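Local coordinates for peptidase, C14 family (Geobacter sulfurreducens PCA, PDB 3BIJ), which is of unconfirmed function but belongs to the caspase-like C14 peptidase family and so probably acts as a cysteine-type endopeptidase, at residues A31-M36 and V47-T52; A37-E42 and G225-V230; D62-A67 and F77-S82; A117-F122 and V128-D133. All blocks are in the same frame, centred on the assembly; numbering follows the deposited sequence.

Overall arrangement
All four contacts are apolar, and no hydrogen bond crosses between the segments of any of them. Interactions 1 and 2 share helix 29-42, which meets strand 46-51 on one side and helix 222-231 on another, and both lie within reach of a second subunit. Interactions 3 and 4 lie on neighbouring parallel strands of the same sheet, 76-89 and 127-133, with centres about 7 Å apart, and use buried leucine, isoleucine, valine and phenylalanine side chains. Interaction 1 is partly buried at a flank of the sheet and relies on alanine, threonine and selenomethionine. Interaction 2 is buried but small, a helix-helix contact about 17 Å, centre to centre, from interaction 3.

Interaction 1 of 4, residues A31-M36 and V47-T52; sequences ADAEDM and VTTLMT
The selenomethionine side chain of Met-51 curls against helix 29-42, and its terminal methyl overlaps the methyl of Ala-33. Its CG stands anti to its own carbonyl carbon (chi1 -43°), and further bends at chi2 and chi3 fold the chain back toward the helix, although the first bond runs alongside it. The modelled separation of 3.2 Å between Ala-33 CB and Met-51 CE is too short for two methyl groups; the overlap is clear, but the exact position of CE is doubtful. One atom nearer the backbone, Met-51 SE lies 4.3 Å from Glu-34 CG. It is therefore the aliphatic stem of this exposed glutamate that flanks the selenium. Thr-49 makes the third contribution through its methyl branch, with CG2 at 4.4 Å from Ala-33 CB. Ala-33 thus meets both strand residues through a single carbon, and its small size is matched by a close backbone approach: Ala-33 CA and Thr-49 CA are 7.0 Å apart. The axes of the helix segment and the strand segment come within 9.0 Å and run antiparallel at 176°, as expected where a helix returns the chain before the next parallel strand. That is the topology here, a beta-alpha-beta unit of strand 4-10, helix 29-42 and strand 46-51, in which Ala-33 also rests on Ala-8 of strand 4-10 while helix 222-231 packs against Asp-32, Asp-35 and Met-36.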
loop_
_atom_site.group_PDB
_atom_site.type_symbol
_atom_site.label_atom_id
_atom_site.label_comp_id
_atom_site.label_asym_id
_atom_site.label_seq_id
_atom_site.Cartn_x
_atom_site.Cartn_y
_atom_site.Cartn_z
ATOM N N ALA A 31 -24.853 7.051 -20.013
ATOM C CA ALA A 31 -24.059 8.103 -20.605
ATOM C C ALA A 31 -23.282 7.492 -21.770
ATOM O O ALA A 31 -23.247 8.064 -22.859
ATOM C CB ALA A 31 -23.101 8.704 -19.568
ATOM N N ASP A 32 -22.666 6.331 -21.554
ATOM C CA ASP A 32 -21.910 5.663 -22.627
ATOM C C ASP A 32 -22.769 5.450 -23.871
ATOM O O ASP A 32 -22.328 5.710 -24.994
ATOM C CB ASP A 32 -21.393 4.293 -22.179
ATOM C CG ASP A 32 -20.201 4.379 -21.253
ATOM O OD1 ASP A 32 -19.817 3.333 -20.693
ATOM O OD2 ASP A 32 -19.643 5.477 -21.080
ATOM N N ALA A 33 -23.987 4.961 -23.675
ATOM C CA ALA A 33 -24.875 4.712 -24.802
ATOM C C ALA A 33 -25.225 6.004 -25.553
ATOM O O ALA A 33 -25.170 6.045 -26.785
ATOM C CB ALA A 33 -26.136 4.008 -24.332
ATOM N N GLU A 34 -25.576 7.053 -24.814
ATOM C CA GLU A 34 -25.908 8.335 -25.431
ATOM C C GLU A 34 -24.717 8.836 -26.247
ATOM O O GLU A 34 -24.876 9.258 -27.397
ATOM C CB GLU A 34 -26.288 9.374 -24.363
ATOM C CG GLU A 34 -27.567 9.028 -23.589
ATOM C CD GLU A 34 -27.948 10.069 -22.519
ATOM O OE1 GLU A 34 -27.140 10.321 -21.579
ATOM O OE2 GLU A 34 -29.072 10.627 -22.618
ATOM N N ASP A 35 -23.522 8.772 -25.660
ATOM C CA ASP A 35 -22.312 9.213 -26.343
ATOM C C ASP A 35 -22.038 8.383 -27.596
ATOM O O ASP A 35 -21.645 8.927 -28.625
ATOM C CB ASP A 35 -21.107 9.138 -25.400
ATOM C CG ASP A 35 -21.144 10.205 -24.317
ATOM O OD1 ASP A 35 -20.381 10.093 -23.335
ATOM O OD2 ASP A 35 -21.936 11.158 -24.448
HETATM N N MSE A 36 -22.238 7.070 -27.519
HETATM C CA MSE A 36 -22.006 6.236 -28.690
HETATM C C MSE A 36 -23.075 6.536 -29.725
HETATM O O MSE A 36 -22.776 6.680 -30.917
HETATM C CB MSE A 36 -22.024 4.755 -28.317
HETATM C CG MSE A 36 -20.867 4.343 -27.407
HETATM SE SE MSE A 36 -19.116 4.520 -28.257
HETATM C CE MSE A 36 -18.451 6.042 -27.299
ATOM N N VAL A 47 -29.751 5.406 -35.626
ATOM C CA VAL A 47 -29.578 4.924 -34.263
ATOM C C VAL A 47 -30.844 4.686 -33.444
ATOM O O VAL A 47 -31.835 5.407 -33.568
ATOM C CB VAL A 47 -28.645 5.879 -33.472
ATOM C CG1 VAL A 47 -29.205 7.277 -33.499
ATOM C CG2 VAL A 47 -28.488 5.397 -32.033
ATOM N N THR A 48 -30.780 3.654 -32.605
ATOM C CA THR A 48 -31.862 3.248 -31.707
ATOM C C THR A 48 -31.194 3.062 -30.348
ATOM O O THR A 48 -30.280 2.249 -30.216
ATOM C CB THR A 48 -32.455 1.888 -32.126
ATOM O OG1 THR A 48 -32.907 1.964 -33.481
ATOM C CG2 THR A 48 -33.615 1.501 -31.226
ATOM N N THR A 49 -31.640 3.806 -29.347
ATOM C CA THR A 49 -31.065 3.723 -28.010
ATOM C C THR A 49 -31.993 3.003 -27.017
ATOM O O THR A 49 -33.195 3.277 -26.957
ATOM C CB THR A 49 -30.780 5.147 -27.461
ATOM O OG1 THR A 49 -30.101 5.911 -28.460
ATOM C CG2 THR A 49 -29.917 5.089 -26.216
ATOM N N LEU A 50 -31.429 2.086 -26.237
ATOM C CA LEU A 50 -32.193 1.361 -25.232
ATOM C C LEU A 50 -31.518 1.556 -23.883
ATOM O O LEU A 50 -30.381 1.122 -23.683
ATOM C CB LEU A 50 -32.273 -0.125 -25.582
ATOM C CG LEU A 50 -33.100 -0.420 -26.843
ATOM C CD1 LEU A 50 -33.130 -1.908 -27.122
ATOM C CD2 LEU A 50 -34.531 0.105 -26.656
HETATM N N MSE A 51 -32.220 2.219 -22.963
HETATM C CA MSE A 51 -31.681 2.500 -21.636
HETATM C C MSE A 51 -32.293 1.580 -20.597
HETATM O O MSE A 51 -33.503 1.426 -20.545
HETATM C CB MSE A 51 -31.968 3.950 -21.237
HETATM C CG MSE A 51 -31.732 4.976 -22.333
HETATM SE SE MSE A 51 -29.879 5.498 -22.569
HETATM C CE MSE A 51 -29.163 3.891 -23.163
ATOM N N THR A 52 -31.440 0.989 -19.765
ATOM C CA THR A 52 -31.846 0.064 -18.712
ATOM C C THR A 52 -33.206 -0.624 -18.925
ATOM O O THR A 52 -33.292 -1.622 -19.644
ATOM C CB THR A 52 -31.828 0.759 -17.344
ATOM O OG1 THR A 52 -32.870 1.727 -17.292
ATOM C CG2 THR A 52 -30.504 1.463 -17.130
#

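Interaction 2 of 4, residues A37-E42 and G225-V230; sequences AAIAAE and GQLLRV
Ile-39 and Leu-228 meet by van der Waals contact between methyl groups, the one kind of interaction that crosses between these segments. Ile-39 CD1 makes the closest approaches on its side, lying 3.5 Å from Leu-228 CD2 and 4.3 Å from Leu-227 CD2. The isoleucine gets there by reaching straight out: its chain is fully extended at chi2 (180°), which carries CD1 across the space between two backbones whose nearest CA atoms, Ile-39 CA and Leu-228 CA, are 9.0 Å apart. Leu-227 points at helix 29-42 from its first bond. Leu-228 sets out alongside that helix and brings its CD2 branch nearer only at the end, so its side chain slants across that of Ile-39. Polar interactions serve each helix separately. Ala-41 N bonds to Ala-37 O at 2.9 Å in one, and Arg-229 N to Gly-225 O at 3.1 Å in the other, which satisfies these backbone groups without help from the partner helix. Away from the 37-42 segment, Arg-229 forms a salt bridge with Asp-97 of the second subunit. Met-36 and Phe-275 add further apolar surface around the methyl cluster. Only about 80 Å² is buried between the segments; apolar and without directional bonds, the contact contributes close packing to the caspase-like domain but does not by itself specify the alignment of the two helices.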
loop_
_atom_site.group_PDB
_atom_site.type_symbol
_atom_site.label_atom_id
_atom_site.label_comp_id
_atom_site.label_asym_id
_atom_site.label_seq_id
_atom_site.Cartn_x
_atom_site.Cartn_y
_atom_site.Cartn_z
ATOM N N ALA A 37 -24.322 6.648 -29.273
ATOM C CA ALA A 37 -25.431 6.947 -30.179
ATOM C C ALA A 37 -25.218 8.307 -30.859
ATOM O O ALA A 37 -25.550 8.478 -32.029
ATOM C CB ALA A 37 -26.750 6.939 -29.412
ATOM N N ALA A 38 -24.660 9.264 -30.118
ATOM C CA ALA A 38 -24.388 10.588 -30.667
ATOM C C ALA A 38 -23.378 10.499 -31.818
ATOM O O ALA A 38 -23.567 11.110 -32.877
ATOM C CB ALA A 38 -23.867 11.533 -29.578
ATOM N N ILE A 39 -22.298 9.748 -31.612
ATOM C CA ILE A 39 -21.285 9.576 -32.650
ATOM C C ILE A 39 -21.918 8.876 -33.841
ATOM O O ILE A 39 -21.740 9.299 -34.978
ATOM C CB ILE A 39 -20.090 8.713 -32.158
ATOM C CG1 ILE A 39 -19.273 9.501 -31.134
ATOM C CG2 ILE A 39 -19.250 8.256 -33.346
ATOM C CD1 ILE A 39 -18.068 8.744 -30.577
ATOM N N ALA A 40 -22.667 7.809 -33.585
ATOM C CA ALA A 40 -23.301 7.076 -34.678
ATOM C C ALA A 40 -24.239 7.953 -35.509
ATOM O O ALA A 40 -24.257 7.869 -36.740
ATOM C CB ALA A 40 -24.052 5.891 -34.142
ATOM N N ALA A 41 -25.014 8.798 -34.838
ATOM C CA ALA A 41 -25.956 9.670 -35.532
ATOM C C ALA A 41 -25.207 10.649 -36.415
ATOM O O ALA A 41 -25.597 10.885 -37.556
ATOM C CB ALA A 41 -26.811 10.430 -34.521
ATOM N N GLU A 42 -24.128 11.214 -35.881
ATOM C CA GLU A 42 -23.320 12.175 -36.615
ATOM C C GLU A 42 -22.584 11.526 -37.784
ATOM O O GLU A 42 -22.132 12.215 -38.690
ATOM C CB GLU A 42 -22.317 12.847 -35.671
ATOM C CG GLU A 42 -21.464 13.935 -36.321
ATOM C CD GLU A 42 -20.286 13.379 -37.124
ATOM O OE1 GLU A 42 -19.667 14.149 -37.901
ATOM O OE2 GLU A 42 -19.975 12.173 -36.974
ATOM N N GLY A 225 -14.790 6.378 -22.117
ATOM C CA GLY A 225 -14.254 7.707 -21.888
ATOM C C GLY A 225 -13.029 7.973 -22.744
ATOM O O GLY A 225 -12.897 9.047 -23.325
ATOM N N GLN A 226 -12.123 7.003 -22.826
ATOM C CA GLN A 226 -10.935 7.190 -23.635
ATOM C C GLN A 226 -11.246 7.069 -25.117
ATOM O O GLN A 226 -10.552 7.655 -25.958
ATOM C CB GLN A 226 -9.851 6.200 -23.240
ATOM C CG GLN A 226 -9.344 6.461 -21.851
ATOM C CD GLN A 226 -8.842 7.877 -21.679
ATOM O OE1 GLN A 226 -9.081 8.511 -20.655
ATOM N NE2 GLN A 226 -8.132 8.380 -22.678
ATOM N N LEU A 227 -12.282 6.305 -25.452
ATOM C CA LEU A 227 -12.665 6.182 -26.851
ATOM C C LEU A 227 -13.083 7.593 -27.287
ATOM O O LEU A 227 -12.613 8.098 -28.302
ATOM C CB LEU A 227 -13.822 5.174 -27.011
ATOM C CG LEU A 227 -14.422 4.874 -28.398
ATOM C CD1 LEU A 227 -15.248 3.567 -28.381
ATOM C CD2 LEU A 227 -15.291 6.040 -28.812
ATOM N N LEU A 228 -13.938 8.245 -26.504
ATOM C CA LEU A 228 -14.373 9.596 -26.840
ATOM C C LEU A 228 -13.215 10.589 -26.857
ATOM O O LEU A 228 -13.201 11.534 -27.649
ATOM C CB LEU A 228 -15.433 10.075 -25.849
ATOM C CG LEU A 228 -16.690 9.212 -25.829
ATOM C CD1 LEU A 228 -17.601 9.625 -24.677
ATOM C CD2 LEU A 228 -17.385 9.329 -27.147
ATOM N N ARG A 229 -12.233 10.387 -25.993
ATOM C CA ARG A 229 -11.113 11.320 -25.966
ATOM C C ARG A 229 -10.217 11.260 -27.217
ATOM O O ARG A 229 -9.757 12.298 -27.688
ATOM C CB ARG A 229 -10.288 11.117 -24.685
ATOM C CG ARG A 229 -8.999 11.934 -24.646
ATOM C CD ARG A 229 -8.684 12.525 -23.273
ATOM N NE ARG A 229 -9.363 13.795 -23.065
ATOM C CZ ARG A 229 -8.903 14.768 -22.283
ATOM N NH1 ARG A 229 -9.583 15.899 -22.141
ATOM N NH2 ARG A 229 -7.752 14.618 -21.646
ATOM N N VAL A 230 -9.967 10.068 -27.761
ATOM C CA VAL A 230 -9.129 9.977 -28.957
ATOM C C VAL A 230 -9.972 10.320 -30.170
ATOM O O VAL A 230 -9.475 10.864 -31.142
ATOM C CB VAL A 230 -8.524 8.562 -29.163
ATOM C CG1 VAL A 230 -7.768 8.127 -27.922
ATOM C CG2 VAL A 230 -9.617 7.569 -29.491
#

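Interaction 3 of 4, residues D62-A67 and F77-S82; sequences DAIGKA and FMLSYS
Phe-77 and Leu-79 both point at helix 57-70 from the backbone, and with CG anti to the backbone N in each (chi1 175° and 173°) that torsion sets where the ring and the isobutyl branch lie on the shared face. Ile-64 answers from the helix with CG1 anti to its carbonyl carbon and an extended chi2, carrying CD1 outward along the strand. Closest is the contact at Ala-67, whose methyl CB lies 3.6 Å from Phe-77 CE1 and equally near CD1, so it bears on one ring bond at an oblique angle. Ile-64 CG1 approaches the far end of the same ring, at 4.2 Å from Phe-77 CZ. One turn of helix therefore places two residues, three apart, along a single aromatic side. Further along, Ile-64 CD1 reaches Leu-79 CD2 at 4.1 Å, the two side chains crossing at about a right angle. The helix and strand segments run nearly antiparallel, with their axes 10.2 Å apart at closest approach. Ala-67 CA and Phe-77 CA are 7.1 Å apart, and the alanine's small side chain lets the ring lie close to the helix. Charges stay off this face: Lys-66 and Asp-62 form a salt bridge within the helix. Neighbouring elements complete a caspase-like alpha/beta layer: Leu-7 of strand 4-10 touches Ile-64, the Phe-122 ring stacks on Phe-77, strand 127-133 runs parallel to strand 76-89, and Met-78 faces the opposite side of the sheet, where Ala-40 of helix 29-42 meets it.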
loop_
_atom_site.group_PDB
_atom_site.type_symbol
_atom_site.label_atom_id
_atom_site.label_comp_id
_atom_site.label_asym_id
_atom_site.label_seq_id
_atom_site.Cartn_x
_atom_site.Cartn_y
_atom_site.Cartn_z
ATOM N N ASP A 62 -34.929 -8.549 -30.798
ATOM C CA ASP A 62 -35.743 -8.077 -31.906
ATOM C C ASP A 62 -35.065 -6.986 -32.723
ATOM O O ASP A 62 -35.133 -7.003 -33.946
ATOM C CB ASP A 62 -37.081 -7.565 -31.378
ATOM C CG ASP A 62 -37.978 -7.052 -32.479
ATOM O OD1 ASP A 62 -37.833 -5.863 -32.847
ATOM O OD2 ASP A 62 -38.822 -7.843 -32.979
ATOM N N ALA A 63 -34.424 -6.031 -32.051
ATOM C CA ALA A 63 -33.740 -4.947 -32.751
ATOM C C ALA A 63 -32.622 -5.500 -33.628
ATOM O O ALA A 63 -32.524 -5.156 -34.810
ATOM C CB ALA A 63 -33.173 -3.948 -31.755
ATOM N N ILE A 64 -31.773 -6.349 -33.054
ATOM C CA ILE A 64 -30.679 -6.926 -33.819
ATOM C C ILE A 64 -31.270 -7.731 -34.968
ATOM O O ILE A 64 -30.744 -7.713 -36.083
ATOM C CB ILE A 64 -29.785 -7.850 -32.953
ATOM C CG1 ILE A 64 -29.153 -7.053 -31.813
ATOM C CG2 ILE A 64 -28.664 -8.444 -33.811
ATOM C CD1 ILE A 64 -28.385 -7.901 -30.815
ATOM N N GLY A 65 -32.373 -8.423 -34.694
ATOM C CA GLY A 65 -33.015 -9.225 -35.724
ATOM C C GLY A 65 -33.456 -8.368 -36.893
ATOM O O GLY A 65 -33.238 -8.708 -38.060
ATOM N N LYS A 66 -34.084 -7.245 -36.575
ATOM C CA LYS A 66 -34.547 -6.330 -37.600
ATOM C C LYS A 66 -33.361 -5.964 -38.483
ATOM O O LYS A 66 -33.387 -6.173 -39.702
ATOM C CB LYS A 66 -35.142 -5.074 -36.958
ATOM C CG LYS A 66 -36.384 -5.343 -36.111
ATOM C CD LYS A 66 -37.497 -5.967 -36.954
ATOM C CE LYS A 66 -38.770 -6.294 -36.151
ATOM N NZ LYS A 66 -39.434 -5.100 -35.536
ATOM N N ALA A 67 -32.310 -5.441 -37.855
ATOM C CA ALA A 67 -31.099 -5.049 -38.573
ATOM C C ALA A 67 -30.589 -6.137 -39.511
ATOM O O ALA A 67 -30.353 -5.880 -40.689
ATOM C CB ALA A 67 -30.009 -4.670 -37.588
ATOM N N PHE A 77 -23.634 -2.613 -39.587
ATOM C CA PHE A 77 -24.392 -2.617 -38.350
ATOM C C PHE A 77 -23.456 -2.302 -37.189
ATOM O O PHE A 77 -22.368 -2.866 -37.089
ATOM C CB PHE A 77 -25.027 -3.984 -38.134
ATOM C CG PHE A 77 -25.737 -4.114 -36.825
ATOM C CD1 PHE A 77 -26.815 -3.299 -36.524
ATOM C CD2 PHE A 77 -25.338 -5.060 -35.891
ATOM C CE1 PHE A 77 -27.490 -3.423 -35.306
ATOM C CE2 PHE A 77 -26.006 -5.195 -34.669
ATOM C CZ PHE A 77 -27.082 -4.376 -34.380
HETATM N N MSE A 78 -23.874 -1.393 -36.318
HETATM C CA MSE A 78 -23.067 -1.037 -35.169
HETATM C C MSE A 78 -23.797 -1.365 -33.874
HETATM O O MSE A 78 -24.930 -0.922 -33.657
HETATM C CB MSE A 78 -22.738 0.448 -35.175
HETATM C CG MSE A 78 -21.725 0.816 -34.129
HETATM SE SE MSE A 78 -21.530 2.692 -33.877
HETATM C CE MSE A 78 -21.711 2.759 -31.964
ATOM N N LEU A 79 -23.140 -2.132 -33.010
ATOM C CA LEU A 79 -23.715 -2.505 -31.721
ATOM C C LEU A 79 -22.785 -2.099 -30.594
ATOM O O LEU A 79 -21.652 -2.564 -30.528
ATOM C CB LEU A 79 -23.945 -4.017 -31.652
ATOM C CG LEU A 79 -24.388 -4.618 -30.308
ATOM C CD1 LEU A 79 -25.634 -3.914 -29.787
ATOM C CD2 LEU A 79 -24.676 -6.113 -30.505
ATOM N N SER A 80 -23.256 -1.227 -29.716
ATOM C CA SER A 80 -22.444 -0.809 -28.588
ATOM C C SER A 80 -23.205 -1.230 -27.342
ATOM O O SER A 80 -24.435 -1.218 -27.338
ATOM C CB SER A 80 -22.220 0.706 -28.582
ATOM O OG SER A 80 -23.432 1.396 -28.368
ATOM N N TYR A 81 -22.477 -1.613 -26.296
ATOM C CA TYR A 81 -23.106 -2.061 -25.065
ATOM C C TYR A 81 -22.336 -1.700 -23.812
ATOM O O TYR A 81 -21.132 -1.942 -23.707
ATOM C CB TYR A 81 -23.307 -3.587 -25.094
ATOM C CG TYR A 81 -23.708 -4.215 -23.763
ATOM C CD1 TYR A 81 -22.751 -4.724 -22.875
ATOM C CD2 TYR A 81 -25.046 -4.276 -23.382
ATOM C CE1 TYR A 81 -23.127 -5.274 -21.642
ATOM C CE2 TYR A 81 -25.433 -4.815 -22.156
ATOM C CZ TYR A 81 -24.473 -5.311 -21.289
ATOM O OH TYR A 81 -24.858 -5.833 -20.073
ATOM N N SER A 82 -23.044 -1.108 -22.862
ATOM C CA SER A 82 -22.456 -0.777 -21.586
ATOM C C SER A 82 -23.400 -1.325 -20.538
ATOM O O SER A 82 -24.558 -0.917 -20.438
ATOM C CB SER A 82 -22.255 0.729 -21.429
ATOM O OG SER A 82 -21.113 1.139 -22.153
#

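Interaction 4 of 4, residues A117-F122 and V128-D133; sequences ALLGKF and VLVFSD
The backbone leaves helix 112-119 through a type I beta turn from Leu-119 to Phe-122, which sets both of these residues toward strand 127-133, with Leu-119 CA lying 7.8 Å from Val-128 CA. Val-128 takes one of them on each of its methyl groups. Its CG1 stands anti to the backbone N (chi1 179°) and meets Leu-119 CD2 at 3.9 Å, while CG2, beside that N, lies over one face of the Phe-122 ring. The methyl sits 4.1 Å from Phe-122 CG and is displaced toward the rim of the ring; the two side chains cross at about a right angle. Within the turn, the carbonyl carbon of Leu-119 lies in the ring plane at its edge, and a bond from Lys-121 N to Leu-118 O (3.0 Å) belongs to the winding of 118-121. In the caspase-like fold this short connection delivers the chain into a central parallel strand, bordered by strands 76-89 and 201-206. Leu-119 spans two strand positions, since its other branch, CD1, approaches Val-130 CG2 at 4.5 Å. Both valines point to the same sheet face, two residues apart, and their leucine partner meets Val-128 at a slant. About 152 Å² is buried between the segments, all four touching residues being enclosed by the fold. Around them, Leu-71 and Ala-200 press on Phe-122, and Val-128 pairs through its backbone with Ser-201 and Leu-203.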
loop_
_atom_site.group_PDB
_atom_site.type_symbol
_atom_site.label_atom_id
_atom_site.label_comp_id
_atom_site.label_asym_id
_atom_site.label_seq_id
_atom_site.Cartn_x
_atom_site.Cartn_y
_atom_site.Cartn_z
ATOM N N ALA A 117 -25.171 -15.970 -32.268
ATOM C CA ALA A 117 -26.070 -16.489 -33.303
ATOM C C ALA A 117 -26.764 -15.348 -34.035
ATOM O O ALA A 117 -26.924 -15.382 -35.262
ATOM C CB ALA A 117 -27.113 -17.420 -32.696
ATOM N N LEU A 118 -27.182 -14.337 -33.281
ATOM C CA LEU A 118 -27.846 -13.181 -33.867
ATOM C C LEU A 118 -26.906 -12.496 -34.863
ATOM O O LEU A 118 -27.316 -12.109 -35.964
ATOM C CB LEU A 118 -28.272 -12.200 -32.767
ATOM C CG LEU A 118 -29.744 -12.191 -32.333
ATOM C CD1 LEU A 118 -30.289 -13.595 -32.261
ATOM C CD2 LEU A 118 -29.864 -11.508 -30.991
ATOM N N LEU A 119 -25.638 -12.360 -34.488
ATOM C CA LEU A 119 -24.672 -11.730 -35.380
ATOM C C LEU A 119 -24.467 -12.563 -36.642
ATOM O O LEU A 119 -24.075 -12.036 -37.686
ATOM C CB LEU A 119 -23.333 -11.542 -34.664
ATOM C CG LEU A 119 -23.358 -10.599 -33.460
ATOM C CD1 LEU A 119 -21.969 -10.517 -32.866
ATOM C CD2 LEU A 119 -23.830 -9.220 -33.869
ATOM N N GLY A 120 -24.739 -13.863 -36.538
ATOM C CA GLY A 120 -24.569 -14.760 -37.666
ATOM C C GLY A 120 -25.703 -14.670 -38.665
ATOM O O GLY A 120 -25.652 -15.287 -39.730
ATOM N N LYS A 121 -26.732 -13.901 -38.327
ATOM C CA LYS A 121 -27.881 -13.745 -39.215
ATOM C C LYS A 121 -27.724 -12.592 -40.204
ATOM O O LYS A 121 -28.622 -12.329 -41.006
ATOM C CB LYS A 121 -29.163 -13.538 -38.404
ATOM C CG LYS A 121 -29.644 -14.775 -37.678
ATOM C CD LYS A 121 -30.885 -14.478 -36.873
ATOM C CE LYS A 121 -31.308 -15.702 -36.079
ATOM N NZ LYS A 121 -32.480 -15.429 -35.183
ATOM N N PHE A 122 -26.587 -11.905 -40.145
ATOM C CA PHE A 122 -26.333 -10.784 -41.044
ATOM C C PHE A 122 -25.826 -11.245 -42.404
ATOM O O PHE A 122 -25.247 -12.323 -42.527
ATOM C CB PHE A 122 -25.321 -9.805 -40.427
ATOM C CG PHE A 122 -25.891 -8.942 -39.328
ATOM C CD1 PHE A 122 -26.028 -9.432 -38.036
ATOM C CD2 PHE A 122 -26.326 -7.646 -39.599
ATOM C CE1 PHE A 122 -26.591 -8.646 -37.033
ATOM C CE2 PHE A 122 -26.889 -6.855 -38.599
ATOM C CZ PHE A 122 -27.023 -7.357 -37.319
ATOM N N VAL A 128 -19.992 -5.583 -39.353
ATOM C CA VAL A 128 -20.607 -5.566 -38.026
ATOM C C VAL A 128 -19.588 -5.035 -37.023
ATOM O O VAL A 128 -18.591 -5.694 -36.738
ATOM C CB VAL A 128 -21.056 -6.988 -37.589
ATOM C CG1 VAL A 128 -21.673 -6.938 -36.211
ATOM C CG2 VAL A 128 -22.064 -7.543 -38.586
ATOM N N LEU A 129 -19.837 -3.838 -36.501
ATOM C CA LEU A 129 -18.942 -3.212 -35.535
ATOM C C LEU A 129 -19.554 -3.288 -34.143
ATOM O O LEU A 129 -20.625 -2.736 -33.915
ATOM C CB LEU A 129 -18.713 -1.754 -35.918
ATOM C CG LEU A 129 -17.793 -0.938 -35.019
ATOM C CD1 LEU A 129 -16.385 -1.483 -35.087
ATOM C CD2 LEU A 129 -17.844 0.513 -35.463
ATOM N N VAL A 130 -18.877 -3.961 -33.213
ATOM C CA VAL A 130 -19.395 -4.116 -31.846
ATOM C C VAL A 130 -18.490 -3.524 -30.754
ATOM O O VAL A 130 -17.304 -3.838 -30.686
ATOM C CB VAL A 130 -19.609 -5.622 -31.492
ATOM C CG1 VAL A 130 -20.210 -5.741 -30.112
ATOM C CG2 VAL A 130 -20.496 -6.303 -32.517
ATOM N N PHE A 131 -19.055 -2.665 -29.909
ATOM C CA PHE A 131 -18.312 -2.086 -28.794
ATOM C C PHE A 131 -18.949 -2.627 -27.520
ATOM O O PHE A 131 -20.151 -2.451 -27.297
ATOM C CB PHE A 131 -18.395 -0.557 -28.765
ATOM C CG PHE A 131 -17.585 0.111 -29.831
ATOM C CD1 PHE A 131 -18.148 0.420 -31.067
ATOM C CD2 PHE A 131 -16.239 0.393 -29.614
ATOM C CE1 PHE A 131 -17.377 1.000 -32.075
ATOM C CE2 PHE A 131 -15.459 0.971 -30.611
ATOM C CZ PHE A 131 -16.029 1.276 -31.850
ATOM N N SER A 132 -18.157 -3.297 -26.693
ATOM C CA SER A 132 -18.676 -3.835 -25.446
ATOM C C SER A 132 -17.844 -3.320 -24.279
ATOM O O SER A 132 -16.783 -3.868 -23.996
ATOM C CB SER A 132 -18.640 -5.366 -25.482
ATOM O OG SER A 132 -19.123 -5.934 -24.269
ATOM N N ASP A 133 -18.313 -2.262 -23.615
ATOM C CA ASP A 133 -17.597 -1.694 -22.469
ATOM C C ASP A 133 -18.122 -2.424 -21.253
ATOM O O ASP A 133 -18.844 -1.863 -20.427
ATOM C CB ASP A 133 -17.863 -0.191 -22.326
ATOM C CG ASP A 133 -16.948 0.469 -21.307
ATOM O OD1 ASP A 133 -16.280 -0.269 -20.550
ATOM O OD2 ASP A 133 -16.902 1.722 -21.257
#